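Local coordinates for fiber protein 2 (Fowl adenovirus 1, PDB 2VTW), which forms the short fibre of the virion, whose trimeric C-terminal head probably attaches the virus to its host receptor, at residues L93-S96 with N97-M100. Residues are numbered along the deposited sequence; the frame is centred on the assembly and turned at random.
Sequences LEPS and NISM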
loop_
_atom_site.group_PDB
_atom_site.type_symbol
_atom_site.label_atom_id
_atom_site.label_comp_id
_atom_site.label_asym_id
_atom_site.label_seq_id
_atom_site.Cartn_x
_atom_site.Cartn_y
_atom_site.Cartn_z
ATOM N N LEU A 93 1.883 22.470 10.253
ATOM C CA LEU A 93 3.084 22.077 9.520
ATOM C C LEU A 93 4.141 21.740 10.542
ATOM O O LEU A 93 4.166 22.344 11.606
ATOM C CB LEU A 93 3.529 23.200 8.561
ATOM C CG LEU A 93 2.595 23.326 7.336
ATOM C CD1 LEU A 93 2.537 24.722 6.759
ATOM C CD2 LEU A 93 2.956 22.299 6.227
ATOM N N GLU A 94 4.961 20.730 10.246
ATOM C CA GLU A 94 6.107 20.337 11.077
ATOM C C GLU A 94 7.283 19.938 10.167
ATOM O O GLU A 94 7.121 19.066 9.330
ATOM C CB GLU A 94 5.768 19.164 12.007
ATOM C CG GLU A 94 6.974 18.691 12.872
ATOM C CD GLU A 94 6.654 17.496 13.812
ATOM O OE1 GLU A 94 5.449 17.080 13.870
ATOM O OE2 GLU A 94 7.607 16.983 14.497
ATOM N N PRO A 95 8.443 20.621 10.277
ATOM C CA PRO A 95 8.709 21.822 11.095
ATOM C C PRO A 95 7.727 22.940 10.721
ATOM O O PRO A 95 7.201 22.941 9.614
ATOM C CB PRO A 95 10.149 22.210 10.719
ATOM C CG PRO A 95 10.742 21.015 10.013
ATOM C CD PRO A 95 9.614 20.207 9.473
ATOM N N SER A 96 7.469 23.865 11.646
ATOM C CA SER A 96 6.466 24.914 11.441
ATOM C C SER A 96 6.820 25.923 10.345
ATOM O O SER A 96 5.922 26.551 9.776
ATOM C CB SER A 96 6.171 25.646 12.776
ATOM O OG SER A 96 7.371 26.048 13.415
ATOM N N ASN A 97 8.116 26.065 10.040
ATOM C CA ASN A 97 8.574 26.904 8.921
ATOM C C ASN A 97 8.656 26.192 7.559
ATOM O O ASN A 97 9.242 26.729 6.611
ATOM C CB ASN A 97 9.920 27.582 9.244
ATOM C CG ASN A 97 11.109 26.614 9.290
ATOM O OD1 ASN A 97 11.009 25.485 9.768
ATOM N ND2 ASN A 97 12.271 27.099 8.838
ATOM N N ILE A 98 8.054 25.000 7.449
ATOM C CA ILE A 98 8.105 24.248 6.196
ATOM C C ILE A 98 7.049 24.791 5.220
ATOM O O ILE A 98 5.939 25.161 5.624
ATOM C CB ILE A 98 8.048 22.667 6.454
ATOM C CG1 ILE A 98 8.949 21.931 5.465
ATOM C CG2 ILE A 98 6.639 22.126 6.424
ATOM C CD1 ILE A 98 10.400 22.234 5.644
ATOM N N SER A 99 7.426 24.877 3.945
ATOM C CA SER A 99 6.533 25.298 2.884
ATOM C C SER A 99 5.505 24.218 2.541
ATOM O O SER A 99 5.836 23.024 2.514
ATOM C CB SER A 99 7.335 25.637 1.616
ATOM O OG SER A 99 6.469 25.870 0.501
ATOM N N MET A 100 4.273 24.653 2.253
ATOM C CA MET A 100 3.219 23.770 1.771
ATOM C C MET A 100 3.596 23.119 0.444
ATOM O O MET A 100 3.023 22.086 0.080
ATOM C CB MET A 100 1.906 24.529 1.600
ATOM C CG MET A 100 1.129 24.725 2.899
ATOM S SD MET A 100 0.542 23.184 3.657
ATOM C CE MET A 100 -0.696 22.681 2.493
HETATM O O HOH W 1 4.865 27.639 6.912
#
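A type I beta turn from Pro95 to Ile98 reverses the chain just past strand 92-94 of the fibre head, bringing Ile98 and Met100 back against Leu93. Its closing bond runs from Ile98 N to Pro95 O at 3.1 Å; the bond is moderately bent (N-H...O 149°) and reaches the oxygen from well above the carbonyl plane. A cis peptide bond before Pro95 kinks the chain as it leaves the strand. One water bridges two carbonyls of the turn, donating to Ser96 O (3.2 Å) and Ile98 O (3.0 Å).

Leu93 carries the apolar contact with its two methyls. Leu93 CD2 meets Ile98 CG2 at 3.7 Å and Met100 SD at 3.6 Å, while Leu93 CD1 lies beside Ile98 O; both partner side chains lie roughly at right angles to the leucine. A bend at chi2 (-65°) turns the Met100 sulfur toward the leucine methyls. At the outer, exposed corner, the Asn97 side chain turns back toward Pro95 (chi1 70°), with Asn97 OD1 3.5 Å from Pro95 CB.

Buried Ile98 also packs on Ala5 of strand 4-23 and on Thr204, and Phe7 of that strand touches both Leu93 and Met100. Backbone hydrogen bonds tie Glu94 to Ala6, Asn97 to Val205 and Ser99 to Val203, so the turn is held between strand 4-23, which pairs antiparallel with strand 92-94, and the C-terminal tail; Glu94 packs on Met41 of a neighbouring subunit.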